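Local coordinates for putative pyrroline carboxylate reductase (PDB 2AHR), which probably catalyses the NAD(P)H-dependent reduction of 1-pyrroline-5-carboxylate to L-proline, the final step of proline biosynthesis, at residues Thr124-Asn129 against Ala138-Leu143; Lys13-Ile18 against Ile87-Gly92; Glu28-Gly33 against Ile58-Leu63; Asn114-Ile119 against Ser167-Ile172. All coordinates share one frame; numbering follows the deposited sequence.

Contact 1. Residues Thr124-Asn129 against Ala138-Leu143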
# COMPACT_ATOMS: atom_id res chain seq x y z
N THR E 124 -36.18 -14.02 -3.69
CA THR E 124 -35.91 -15.44 -3.83
C THR E 124 -35.82 -15.89 -5.28
O THR E 124 -36.75 -15.69 -6.06
CB THR E 124 -36.99 -16.29 -3.11
OG1 THR E 124 -37.08 -15.87 -1.74
CG2 THR E 124 -36.67 -17.79 -3.15
N ALA E 125 -34.69 -16.50 -5.65
CA ALA E 125 -34.56 -17.12 -6.95
C ALA E 125 -35.21 -18.50 -6.92
O ALA E 125 -35.21 -19.18 -5.88
CB ALA E 125 -33.09 -17.23 -7.37
N LEU E 126 -35.75 -18.91 -8.07
CA LEU E 126 -36.40 -20.22 -8.20
C LEU E 126 -36.04 -20.83 -9.55
O LEU E 126 -36.15 -20.17 -10.58
CB LEU E 126 -37.93 -20.09 -8.09
CG LEU E 126 -38.81 -21.30 -8.50
CD1 LEU E 126 -38.60 -22.48 -7.55
CD2 LEU E 126 -40.28 -20.90 -8.56
N THR E 127 -35.61 -22.08 -9.53
CA THR E 127 -35.45 -22.83 -10.77
C THR E 127 -35.70 -24.33 -10.56
O THR E 127 -35.62 -24.82 -9.44
CB THR E 127 -34.06 -22.55 -11.42
OG1 THR E 127 -34.12 -22.91 -12.81
CG2 THR E 127 -32.94 -23.32 -10.72
N GLY E 128 -35.99 -25.05 -11.65
CA GLY E 128 -36.24 -26.49 -11.59
C GLY E 128 -35.52 -27.34 -12.64
O GLY E 128 -35.11 -26.83 -13.70
N ASN E 129 -35.33 -28.62 -12.34
CA ASN E 129 -34.76 -29.53 -13.33
C ASN E 129 -35.78 -29.87 -14.42
O ASN E 129 -36.93 -29.42 -14.38
CB ASN E 129 -34.09 -30.77 -12.71
CG ASN E 129 -35.07 -31.74 -12.06
OD1 ASN E 129 -36.30 -31.59 -12.17
ND2 ASN E 129 -34.53 -32.75 -11.35
N ALA E 138 -45.22 -23.56 -10.65
CA ALA E 138 -46.23 -22.58 -10.21
C ALA E 138 -46.67 -22.80 -8.76
O ALA E 138 -46.87 -21.84 -8.01
CB ALA E 138 -47.42 -22.61 -11.16
N ARG E 139 -46.82 -24.07 -8.37
CA ARG E 139 -47.14 -24.41 -6.98
C ARG E 139 -46.02 -24.01 -6.02
O ARG E 139 -46.28 -23.51 -4.92
CB ARG E 139 -47.46 -25.90 -6.84
CG ARG E 139 -48.96 -26.22 -6.84
CD ARG E 139 -49.26 -27.61 -7.37
NE ARG E 139 -48.54 -28.67 -6.68
CZ ARG E 139 -48.08 -29.78 -7.28
NH1 ARG E 139 -48.25 -29.97 -8.59
NH2 ARG E 139 -47.44 -30.70 -6.57
N VAL E 140 -44.78 -24.22 -6.44
CA VAL E 140 -43.62 -23.84 -5.65
C VAL E 140 -43.44 -22.31 -5.65
O VAL E 140 -43.09 -21.74 -4.62
CB VAL E 140 -42.35 -24.60 -6.07
CG1 VAL E 140 -41.10 -24.08 -5.33
CG2 VAL E 140 -42.53 -26.10 -5.81
N ARG E 141 -43.71 -21.66 -6.78
CA ARG E 141 -43.72 -20.21 -6.84
C ARG E 141 -44.73 -19.61 -5.85
O ARG E 141 -44.47 -18.56 -5.26
CB ARG E 141 -43.98 -19.71 -8.27
CG ARG E 141 -43.80 -18.20 -8.41
CD ARG E 141 -44.13 -17.68 -9.81
NE ARG E 141 -43.35 -18.36 -10.84
CZ ARG E 141 -43.85 -19.19 -11.76
NH1 ARG E 141 -45.16 -19.44 -11.80
NH2 ARG E 141 -43.05 -19.76 -12.65
N ASP E 142 -45.87 -20.27 -5.66
CA ASP E 142 -46.83 -19.88 -4.63
C ASP E 142 -46.21 -19.90 -3.24
O ASP E 142 -46.49 -19.02 -2.42
CB ASP E 142 -48.06 -20.79 -4.65
CG ASP E 142 -48.98 -20.49 -5.79
OD1 ASP E 142 -49.07 -19.31 -6.17
OD2 ASP E 142 -49.63 -21.43 -6.32
N LEU E 143 -45.42 -20.95 -2.97
CA LEU E 143 -44.67 -21.09 -1.72
C LEU E 143 -43.66 -19.96 -1.51
O LEU E 143 -43.57 -19.38 -0.41
CB LEU E 143 -43.93 -22.42 -1.73
CG LEU E 143 -44.57 -23.68 -1.14
CD1 LEU E 143 -46.08 -23.64 -1.11
CD2 LEU E 143 -44.05 -24.91 -1.85
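Leu126 meets Val140 and Arg141 where the strand 122-128 lies against the helix 134-145, and on the strand side the contact is carried by that one leucine. Its CB leaves the strand toward the helix. CG then stands anti to the backbone N (chi1 168°), which carries the isopropyl fork onward until each methyl has its own place on the helix surface. CD1 lies against Val140 CG1 at 3.7 Å, a plain methyl-to-methyl contact. CD2 settles instead at the root of the next residue, 3.9 Å from Arg141 CB and equally far from Arg141 CA. The two side chains cross at about a right angle, and the guanidinium takes no part in the contact with Leu126. All of it is hydrophobic, and Leu126 and Val140 are both buried.

The strand, the helix and the strand 148-152 make a beta-alpha-beta unit, and the contact seats its helix on the sheet. Leu126 also touches Leu109 and Ile111 of the strand 108-112 on one side and Thr150 of the strand 148-152 on the other. Arg141 rests on Thr150 as well, so the helix covers both parallel strands of its own unit.

Contact 2. Residues Lys13-Ile18 against Ile87-Gly92. With NA (sodium ion), chain R; NAP (NADP nicotinamide-adenine-dinucleotide phosphate), chain S.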
# COMPACT_ATOMS: atom_id res chain seq x y z
N LYS E 13 -31.52 -21.11 10.98
CA LYS E 13 -31.96 -19.73 10.86
C LYS E 13 -32.73 -19.47 9.56
O LYS E 13 -33.83 -18.91 9.60
CB LYS E 13 -30.77 -18.78 11.05
CG LYS E 13 -30.05 -19.04 12.38
CD LYS E 13 -29.28 -17.83 12.89
CE LYS E 13 -29.20 -17.80 14.43
NZ LYS E 13 -30.46 -17.25 15.00
N MSE E 14 -32.19 -19.91 8.43
CA MSE E 14 -32.83 -19.63 7.13
C MSE E 14 -34.17 -20.38 7.00
O MSE E 14 -35.21 -19.78 6.66
CB MSE E 14 -31.86 -19.90 5.97
CG MSE E 14 -32.23 -19.26 4.62
SE MSE E 14 -32.66 -17.52 4.55
CE MSE E 14 -34.43 -17.68 4.40
N ALA E 15 -34.18 -21.67 7.32
CA ALA E 15 -35.42 -22.46 7.28
C ALA E 15 -36.47 -21.96 8.29
O ALA E 15 -37.67 -21.90 7.96
CB ALA E 15 -35.14 -23.94 7.47
N SER E 16 -36.04 -21.60 9.49
CA SER E 16 -36.95 -20.99 10.47
C SER E 16 -37.64 -19.75 9.89
O SER E 16 -38.85 -19.61 10.00
CB SER E 16 -36.24 -20.64 11.78
OG SER E 16 -35.63 -21.79 12.36
N ALA E 17 -36.86 -18.87 9.27
CA ALA E 17 -37.41 -17.69 8.59
C ALA E 17 -38.52 -18.01 7.58
O ALA E 17 -39.54 -17.33 7.57
CB ALA E 17 -36.30 -16.86 7.95
N ILE E 18 -38.35 -19.02 6.73
CA ILE E 18 -39.40 -19.31 5.73
C ILE E 18 -40.66 -20.01 6.29
O ILE E 18 -41.70 -20.02 5.64
CB ILE E 18 -38.89 -20.06 4.46
CG1 ILE E 18 -38.69 -21.54 4.72
CG2 ILE E 18 -37.62 -19.39 3.86
CD1 ILE E 18 -38.78 -22.35 3.48
N ILE E 87 -37.12 -29.46 -2.74
CA ILE E 87 -36.59 -28.11 -2.88
C ILE E 87 -35.34 -27.96 -2.03
O ILE E 87 -35.37 -28.18 -0.81
CB ILE E 87 -37.62 -27.03 -2.44
CG1 ILE E 87 -38.93 -27.15 -3.24
CG2 ILE E 87 -37.02 -25.61 -2.57
CD1 ILE E 87 -40.14 -26.50 -2.54
N SER E 88 -34.24 -27.59 -2.67
CA SER E 88 -33.00 -27.24 -1.98
C SER E 88 -32.86 -25.73 -1.88
O SER E 88 -33.07 -25.00 -2.87
CB SER E 88 -31.79 -27.84 -2.69
OG SER E 88 -30.55 -27.36 -2.17
N MSE E 89 -32.49 -25.25 -0.70
CA MSE E 89 -32.18 -23.81 -0.53
C MSE E 89 -30.67 -23.52 -0.46
O MSE E 89 -30.24 -22.38 -0.26
CB MSE E 89 -32.95 -23.22 0.66
CG MSE E 89 -32.35 -23.47 2.05
SE MSE E 89 -33.34 -22.76 3.44
CE MSE E 89 -34.92 -23.52 3.07
N ALA E 90 -29.86 -24.57 -0.65
CA ALA E 90 -28.44 -24.52 -0.39
C ALA E 90 -27.67 -23.80 -1.49
O ALA E 90 -27.93 -24.02 -2.67
CB ALA E 90 -27.89 -25.92 -0.22
N ALA E 91 -26.75 -22.94 -1.07
CA ALA E 91 -25.80 -22.29 -1.96
C ALA E 91 -24.82 -23.31 -2.52
O ALA E 91 -24.39 -24.23 -1.82
CB ALA E 91 -25.02 -21.20 -1.19
N GLY E 92 -24.46 -23.12 -3.78
CA GLY E 92 -23.36 -23.86 -4.38
C GLY E 92 -23.57 -25.31 -4.82
O GLY E 92 -22.63 -25.94 -5.31
NA NA R . -20.58 -25.00 -6.22
PA NAP S . -27.55 -22.98 10.14
O1A NAP S . -26.23 -23.44 10.66
O2A NAP S . -28.05 -21.82 10.93
O5B NAP S . -28.65 -24.17 10.10
C5B NAP S . -28.32 -25.50 9.77
C4B NAP S . -29.18 -26.42 10.63
O4B NAP S . -29.14 -27.76 10.18
C3B NAP S . -28.71 -26.40 12.09
O3B NAP S . -29.78 -25.95 12.89
C2B NAP S . -28.33 -27.84 12.41
O2B NAP S . -28.80 -28.32 13.65
C1B NAP S . -29.06 -28.61 11.31
N9A NAP S . -28.42 -29.93 11.07
C8A NAP S . -27.11 -30.28 11.25
N7A NAP S . -26.96 -31.59 10.92
C5A NAP S . -28.17 -32.08 10.54
C6A NAP S . -28.58 -33.35 10.12
N6A NAP S . -27.90 -34.40 10.57
N1A NAP S . -29.91 -33.54 9.79
C2A NAP S . -30.82 -32.50 9.89
N3A NAP S . -30.40 -31.26 10.32
C4A NAP S . -29.10 -31.05 10.63
O3 NAP S . -27.41 -22.64 8.56
PN NAP S . -28.37 -21.60 7.77
O1N NAP S . -27.71 -20.27 7.82
O2N NAP S . -29.79 -21.73 8.20
O5D NAP S . -28.24 -22.16 6.25
C5D NAP S . -28.98 -23.28 5.82
C4D NAP S . -29.05 -23.29 4.29
O4D NAP S . -29.63 -22.10 3.79
C3D NAP S . -27.67 -23.41 3.66
O3D NAP S . -27.73 -24.43 2.70
C2D NAP S . -27.38 -22.07 3.00
O2D NAP S . -26.63 -22.25 1.81
C1D NAP S . -28.80 -21.49 2.80
N1N NAP S . -28.95 -20.02 2.91
C2N NAP S . -28.69 -19.35 4.09
C3N NAP S . -28.87 -17.97 4.17
C7N NAP S . -28.71 -17.24 5.48
O7N NAP S . -28.98 -15.86 5.47
N7N NAP S . -28.34 -17.89 6.59
C4N NAP S . -29.32 -17.26 3.05
C5N NAP S . -29.59 -17.93 1.87
C6N NAP S . -29.40 -19.32 1.82
P2B NAP S . -28.16 -27.93 15.09
O1X NAP S . -28.80 -28.83 16.14
O2X NAP S . -26.67 -28.19 15.06
O3X NAP S . -28.43 -26.47 15.42
O HOH W 1 -21.54 -23.86 -8.07
O HOH W 2 -20.30 -26.30 -8.24
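The Rossmann dinucleotide-binding site brings Met14, Ala15 and Ile18 of the first helix up against Met89, just past the end of the strand 86-88; Ala15 fits the last position of a GxGxxA motif. Met89, like Met14 a selenomethionine here, is the one residue of its segment that touches the helix. Its chain stays extended at chi2 (-179°) and bends at chi3, bringing Met89 SE to 3.9 Å from Met14 CG, while Met89 CE meets Ile18 CD1 tip to tip at 4.1 Å.

Two of them, Met14 and Met89, also line the NADP pocket. Met14 N donates a nearly straight bond to the nicotinamide-side phosphate oxygen O2N (3.0 Å, 168°), while Met14 SE lies 3.7 Å from the nicotinamide C4N. Met89 CG comes to 3.5 Å from the ribose oxygen O4D. Farther along the segment, Ala91 N gives the ribose O2D a bond of 3.0 Å that is almost linear. Gly92 O then binds sodium at 2.4 Å, alongside two waters and the carbonyls of Ala256, Lys257 and Leu259.

On the sheet, Met89 also packs on Ile65 of the strand 63-66 and Ile111 of the strand 108-112, which flank its own strand.

Contact 3. Residues Glu28-Gly33 against Ile58-Leu63. With NAP (NADP nicotinamide-adenine-dinucleotide phosphate), chain S.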
# COMPACT_ATOMS: atom_id res chain seq x y z
N GLU E 28 -49.82 -28.22 5.17
CA GLU E 28 -49.51 -28.84 6.43
C GLU E 28 -48.00 -28.96 6.55
O GLU E 28 -47.33 -29.33 5.58
CB GLU E 28 -50.14 -30.23 6.43
CG GLU E 28 -50.30 -30.87 7.78
CD GLU E 28 -51.18 -32.11 7.70
OE1 GLU E 28 -51.98 -32.22 6.75
OE2 GLU E 28 -51.05 -32.97 8.60
N LEU E 29 -47.46 -28.66 7.72
CA LEU E 29 -46.02 -28.65 7.87
C LEU E 29 -45.52 -29.63 8.92
O LEU E 29 -46.17 -29.84 9.95
CB LEU E 29 -45.51 -27.22 8.18
CG LEU E 29 -46.12 -26.08 7.36
CD1 LEU E 29 -45.71 -24.72 7.92
CD2 LEU E 29 -45.78 -26.19 5.86
N ILE E 30 -44.37 -30.23 8.64
CA ILE E 30 -43.69 -31.11 9.59
C ILE E 30 -42.17 -30.97 9.44
O ILE E 30 -41.66 -30.82 8.32
CB ILE E 30 -44.18 -32.60 9.48
CG1 ILE E 30 -43.45 -33.50 10.49
CG2 ILE E 30 -44.07 -33.11 8.03
CD1 ILE E 30 -44.25 -34.77 10.94
N ILE E 31 -41.45 -30.98 10.57
CA ILE E 31 -40.02 -30.72 10.57
C ILE E 31 -39.20 -31.92 11.05
O ILE E 31 -39.76 -32.90 11.55
CB ILE E 31 -39.65 -29.43 11.37
CG1 ILE E 31 -40.10 -29.51 12.83
CG2 ILE E 31 -40.27 -28.21 10.71
CD1 ILE E 31 -39.06 -30.11 13.75
N SER E 32 -37.88 -31.83 10.89
CA SER E 32 -36.96 -32.90 11.26
C SER E 32 -35.55 -32.33 11.46
O SER E 32 -34.93 -31.84 10.51
CB SER E 32 -36.99 -33.98 10.17
OG SER E 32 -36.33 -35.16 10.60
N GLY E 33 -35.04 -32.39 12.69
CA GLY E 33 -33.78 -31.73 13.05
C GLY E 33 -32.53 -32.59 12.95
O GLY E 33 -32.54 -33.60 12.26
N ILE E 58 -40.04 -38.33 5.34
CA ILE E 58 -40.18 -38.60 3.90
C ILE E 58 -41.42 -39.44 3.53
O ILE E 58 -42.06 -39.19 2.50
CB ILE E 58 -38.89 -39.26 3.30
CG1 ILE E 58 -37.68 -38.33 3.44
CG2 ILE E 58 -39.09 -39.60 1.83
CD1 ILE E 58 -36.32 -39.04 3.35
N ASP E 59 -41.78 -40.39 4.39
CA ASP E 59 -42.85 -41.35 4.10
C ASP E 59 -44.30 -40.80 4.13
O ASP E 59 -45.22 -41.44 3.62
CB ASP E 59 -42.72 -42.59 5.02
CG ASP E 59 -41.40 -43.35 4.81
OD1 ASP E 59 -40.81 -43.30 3.70
OD2 ASP E 59 -40.95 -44.00 5.78
N GLN E 60 -44.49 -39.61 4.70
CA GLN E 60 -45.83 -39.01 4.84
C GLN E 60 -46.07 -37.70 4.05
O GLN E 60 -47.19 -37.20 4.00
CB GLN E 60 -46.15 -38.80 6.32
CG GLN E 60 -45.02 -38.15 7.14
CD GLN E 60 -45.37 -37.97 8.61
OE1 GLN E 60 -44.58 -38.30 9.49
NE2 GLN E 60 -46.56 -37.42 8.88
N VAL E 61 -45.02 -37.18 3.42
CA VAL E 61 -45.02 -35.83 2.87
C VAL E 61 -45.16 -35.78 1.33
O VAL E 61 -44.77 -36.73 0.65
CB VAL E 61 -43.74 -35.13 3.39
CG1 VAL E 61 -42.97 -34.43 2.30
CG2 VAL E 61 -44.05 -34.26 4.58
N ASP E 62 -45.72 -34.70 0.79
CA ASP E 62 -45.88 -34.53 -0.68
C ASP E 62 -44.74 -33.76 -1.34
O ASP E 62 -44.62 -33.75 -2.57
CB ASP E 62 -47.18 -33.80 -1.02
CG ASP E 62 -48.39 -34.42 -0.36
OD1 ASP E 62 -48.93 -35.40 -0.92
OD2 ASP E 62 -48.79 -33.92 0.71
N LEU E 63 -43.93 -33.10 -0.52
CA LEU E 63 -42.87 -32.22 -0.97
C LEU E 63 -41.91 -32.05 0.19
O LEU E 63 -42.33 -31.83 1.32
CB LEU E 63 -43.47 -30.87 -1.37
CG LEU E 63 -42.56 -29.78 -1.97
CD1 LEU E 63 -42.19 -30.08 -3.41
CD2 LEU E 63 -43.27 -28.44 -1.89
PA NAP S . -27.55 -22.98 10.14
O1A NAP S . -26.23 -23.44 10.66
O2A NAP S . -28.05 -21.82 10.93
O5B NAP S . -28.65 -24.17 10.10
C5B NAP S . -28.32 -25.50 9.77
C4B NAP S . -29.18 -26.42 10.63
O4B NAP S . -29.14 -27.76 10.18
C3B NAP S . -28.71 -26.40 12.09
O3B NAP S . -29.78 -25.95 12.89
C2B NAP S . -28.33 -27.84 12.41
O2B NAP S . -28.80 -28.32 13.65
C1B NAP S . -29.06 -28.61 11.31
N9A NAP S . -28.42 -29.93 11.07
C8A NAP S . -27.11 -30.28 11.25
N7A NAP S . -26.96 -31.59 10.92
C5A NAP S . -28.17 -32.08 10.54
C6A NAP S . -28.58 -33.35 10.12
N6A NAP S . -27.90 -34.40 10.57
N1A NAP S . -29.91 -33.54 9.79
C2A NAP S . -30.82 -32.50 9.89
N3A NAP S . -30.40 -31.26 10.32
C4A NAP S . -29.10 -31.05 10.63
O3 NAP S . -27.41 -22.64 8.56
PN NAP S . -28.37 -21.60 7.77
O1N NAP S . -27.71 -20.27 7.82
O2N NAP S . -29.79 -21.73 8.20
O5D NAP S . -28.24 -22.16 6.25
C5D NAP S . -28.98 -23.28 5.82
C4D NAP S . -29.05 -23.29 4.29
O4D NAP S . -29.63 -22.10 3.79
C3D NAP S . -27.67 -23.41 3.66
O3D NAP S . -27.73 -24.43 2.70
C2D NAP S . -27.38 -22.07 3.00
O2D NAP S . -26.63 -22.25 1.81
C1D NAP S . -28.80 -21.49 2.80
N1N NAP S . -28.95 -20.02 2.91
C2N NAP S . -28.69 -19.35 4.09
C3N NAP S . -28.87 -17.97 4.17
C7N NAP S . -28.71 -17.24 5.48
O7N NAP S . -28.98 -15.86 5.47
N7N NAP S . -28.34 -17.89 6.59
C4N NAP S . -29.32 -17.26 3.05
C5N NAP S . -29.59 -17.93 1.87
C6N NAP S . -29.40 -19.32 1.82
P2B NAP S . -28.16 -27.93 15.09
O1X NAP S . -28.80 -28.83 16.14
O2X NAP S . -26.67 -28.19 15.06
O3X NAP S . -28.43 -26.47 15.42
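What stands out is that Ile30 reaches Gln60 and Val61 past an intervening strand. In this Rossmann fold the strand 28-32 is outermost within the chain, and the strand 5-9 separates it from the strand 63-66. Ile30 pairs by its backbone with Ile6 and Ile8, yet its side chain extends over Lys5 to the turn that follows the helix 54-58 and leads into the strand 63-66.

The two branches of the isoleucine divide the work. CG1 lies anti to the backbone N (chi1 180°) and takes CD1 out to the amide end of Gln60, where Ile30 CD1 and Gln60 CD are 4.1 Å apart. The two side chains cross there at about a right angle. Gln60 is exposed and also touches Lys5, whereas Ile30 and Val61 are buried.

The turn is tied down from outside by side chains and backbone alike. Gln84 NE2 bonds to the carbonyls of both Ile58 and Val61, and Asp62 OD2 accepts from Lys5 N. The other end of the strand leads to the cofactor: Gly33 O comes within 3.1 Å of the adenine C2A. Next to it, Ser32 OG is hydrogen-bonded to His54 ND1, which probably helps to orient the imidazole of His54, whose NE2 is hydrogen-bonded to NADP.

The second branch of the isoleucine makes the apolar part of the contact, its methyl Ile30 CG2 packing on Val61 CG2 at 3.6 Å.

Contact 4. Residues Asn114-Ile119 against Ser167-Ile172. With NAP (NADP nicotinamide-adenine-dinucleotide phosphate), chain S.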
# COMPACT_ATOMS: atom_id res chain seq x y z
N ASN E 114 -33.43 -15.09 1.24
CA ASN E 114 -32.60 -14.34 2.17
C ASN E 114 -33.32 -14.14 3.51
O ASN E 114 -34.48 -14.54 3.67
CB ASN E 114 -32.06 -13.04 1.55
CG ASN E 114 -33.16 -12.03 1.24
OD1 ASN E 114 -34.17 -11.94 1.95
ND2 ASN E 114 -32.96 -11.25 0.18
N MSE E 115 -32.64 -13.53 4.48
CA MSE E 115 -33.16 -13.48 5.85
C MSE E 115 -34.38 -12.54 5.95
O MSE E 115 -35.10 -12.56 6.95
CB MSE E 115 -32.03 -13.09 6.81
CG MSE E 115 -32.30 -13.29 8.32
SE MSE E 115 -32.61 -14.97 8.93
CE MSE E 115 -31.39 -15.96 8.15
N ASN E 116 -34.64 -11.75 4.90
CA ASN E 116 -35.83 -10.90 4.84
C ASN E 116 -37.14 -11.69 4.70
O ASN E 116 -38.23 -11.12 4.78
CB ASN E 116 -35.69 -9.86 3.73
CG ASN E 116 -34.46 -8.98 3.91
OD1 ASN E 116 -33.79 -8.59 2.94
ND2 ASN E 116 -34.15 -8.69 5.17
N ALA E 117 -37.02 -13.00 4.49
CA ALA E 117 -38.13 -13.92 4.68
C ALA E 117 -38.80 -13.68 6.03
O ALA E 117 -40.02 -13.84 6.14
CB ALA E 117 -37.66 -15.37 4.56
N GLN E 118 -38.01 -13.28 7.03
CA GLN E 118 -38.52 -13.00 8.38
C GLN E 118 -39.64 -11.98 8.38
O GLN E 118 -40.47 -12.00 9.29
CB GLN E 118 -37.41 -12.48 9.30
CG GLN E 118 -36.46 -13.54 9.80
CD GLN E 118 -35.40 -12.97 10.73
OE1 GLN E 118 -35.14 -11.77 10.73
NE2 GLN E 118 -34.79 -13.83 11.53
N ILE E 119 -39.65 -11.09 7.40
CA ILE E 119 -40.73 -10.11 7.30
C ILE E 119 -41.51 -10.33 6.01
O ILE E 119 -42.23 -9.46 5.56
CB ILE E 119 -40.22 -8.65 7.46
CG1 ILE E 119 -39.18 -8.30 6.38
CG2 ILE E 119 -39.65 -8.43 8.88
CD1 ILE E 119 -38.87 -6.78 6.28
N SER E 167 -26.49 -13.17 0.20
CA SER E 167 -25.43 -12.74 1.12
C SER E 167 -25.46 -11.25 1.36
O SER E 167 -25.00 -10.78 2.41
CB SER E 167 -24.06 -13.09 0.54
OG SER E 167 -23.91 -14.47 0.47
N SER E 168 -25.94 -10.49 0.37
CA SER E 168 -25.85 -9.03 0.41
C SER E 168 -26.50 -8.38 1.62
O SER E 168 -26.04 -7.32 2.06
CB SER E 168 -26.34 -8.37 -0.89
OG SER E 168 -27.74 -8.50 -1.04
N PRO E 169 -27.57 -8.99 2.17
CA PRO E 169 -28.06 -8.37 3.41
C PRO E 169 -26.97 -8.13 4.47
O PRO E 169 -26.97 -7.08 5.11
CB PRO E 169 -29.11 -9.38 3.92
CG PRO E 169 -29.64 -10.01 2.65
CD PRO E 169 -28.43 -10.12 1.74
N ALA E 170 -26.06 -9.09 4.65
CA ALA E 170 -24.95 -8.89 5.59
C ALA E 170 -24.05 -7.70 5.19
O ALA E 170 -23.58 -6.96 6.05
CB ALA E 170 -24.13 -10.18 5.74
N TYR E 171 -23.84 -7.51 3.89
CA TYR E 171 -22.95 -6.45 3.43
C TYR E 171 -23.66 -5.12 3.64
O TYR E 171 -23.01 -4.12 3.96
CB TYR E 171 -22.55 -6.66 1.93
CG TYR E 171 -22.07 -8.09 1.65
CD1 TYR E 171 -21.54 -8.86 2.67
CD2 TYR E 171 -22.14 -8.66 0.37
CE1 TYR E 171 -21.12 -10.16 2.47
CE2 TYR E 171 -21.72 -9.99 0.14
CZ TYR E 171 -21.20 -10.72 1.23
OH TYR E 171 -20.76 -12.02 1.13
N ILE E 172 -24.97 -5.11 3.41
CA ILE E 172 -25.82 -3.94 3.65
C ILE E 172 -25.80 -3.56 5.12
O ILE E 172 -25.68 -2.39 5.44
CB ILE E 172 -27.27 -4.18 3.14
CG1 ILE E 172 -27.30 -4.31 1.60
CG2 ILE E 172 -28.21 -3.06 3.59
CD1 ILE E 172 -28.44 -5.23 1.06
PA NAP S . -27.55 -22.98 10.14
O1A NAP S . -26.23 -23.44 10.66
O2A NAP S . -28.05 -21.82 10.93
O5B NAP S . -28.65 -24.17 10.10
C5B NAP S . -28.32 -25.50 9.77
C4B NAP S . -29.18 -26.42 10.63
O4B NAP S . -29.14 -27.76 10.18
C3B NAP S . -28.71 -26.40 12.09
O3B NAP S . -29.78 -25.95 12.89
C2B NAP S . -28.33 -27.84 12.41
O2B NAP S . -28.80 -28.32 13.65
C1B NAP S . -29.06 -28.61 11.31
N9A NAP S . -28.42 -29.93 11.07
C8A NAP S . -27.11 -30.28 11.25
N7A NAP S . -26.96 -31.59 10.92
C5A NAP S . -28.17 -32.08 10.54
C6A NAP S . -28.58 -33.35 10.12
N6A NAP S . -27.90 -34.40 10.57
N1A NAP S . -29.91 -33.54 9.79
C2A NAP S . -30.82 -32.50 9.89
N3A NAP S . -30.40 -31.26 10.32
C4A NAP S . -29.10 -31.05 10.63
O3 NAP S . -27.41 -22.64 8.56
PN NAP S . -28.37 -21.60 7.77
O1N NAP S . -27.71 -20.27 7.82
O2N NAP S . -29.79 -21.73 8.20
O5D NAP S . -28.24 -22.16 6.25
C5D NAP S . -28.98 -23.28 5.82
C4D NAP S . -29.05 -23.29 4.29
O4D NAP S . -29.63 -22.10 3.79
C3D NAP S . -27.67 -23.41 3.66
O3D NAP S . -27.73 -24.43 2.70
C2D NAP S . -27.38 -22.07 3.00
O2D NAP S . -26.63 -22.25 1.81
C1D NAP S . -28.80 -21.49 2.80
N1N NAP S . -28.95 -20.02 2.91
C2N NAP S . -28.69 -19.35 4.09
C3N NAP S . -28.87 -17.97 4.17
C7N NAP S . -28.71 -17.24 5.48
O7N NAP S . -28.98 -15.86 5.47
N7N NAP S . -28.34 -17.89 6.59
C4N NAP S . -29.32 -17.26 3.05
C5N NAP S . -29.59 -17.93 1.87
C6N NAP S . -29.40 -19.32 1.82
P2B NAP S . -28.16 -27.93 15.09
O1X NAP S . -28.80 -28.83 16.14
O2X NAP S . -26.67 -28.19 15.06
O3X NAP S . -28.43 -26.47 15.42
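The flat amide of Asn114 sits beside Pro169, engaged at both ends by backbone. The closest approach to the proline is made not by the amide but by Asn114 CB, 4.0 Å from Pro169 CG. CG of the asparagine lies between the backbone N and the carbonyl carbon (chi1 66°), which turns OD1 back over its own chain to accept from Asn116 N at 3.0 Å. The bond is bent, with 135° at the hydrogen, and the donor is tilted 32° from the carbonyl plane. It closes an Asx turn at the start of the short 3-10 segment 115-118. The amide ND2, in turn, bonds to Ala165 O of the long helix, so one side chain ties the turn to that helix. The Asn116 side chain approaches the proline ring more loosely. The ring of Tyr171 lies elsewhere on the helix, with Ser167 O 3.8 Å above one face, over its centre.

Pro169 has no N-H to give, and the helix is kinked here; Ala170 N bonds to Ser167 O at 3.0 Å. Met115, a selenomethionine, leads away from the helix and places CE 3.6 Å from the nicotinamide oxygen O7N.

The loop between the strands 108-112 and 122-128 thus lies between the helix 13-22, touched by Met115 and Ala117, and the helix 158-185, whose Ser167 and Tyr171 hydrogen-bond to Thr229 of the second subunit.

Overall arrangement
Contacts 1, 2 and 3 all reach the same mixed sheet, with contact 3 at its 28-32 edge and contact 1 near the 148-152 edge, their centres about 18 Å apart. Leu143, Ile87 and Leu63 bring these three together in a shared hydrophobic layer. Along the chain, contact 3 falls within the span that contact 2 brings together; after contact 2 has closed, contact 4 opens, and contact 1 falls within its span. Contact 4 lies off the sheet, where the Rossmann domain meets the helical dimerisation region, its centre about 12 Å from that of contact 2. Met14 packs there on Asn114 and Ala117. Contacts 2, 3 and 4 each touch NADP, so the cofactor runs from the sheet edge to the subunit interface.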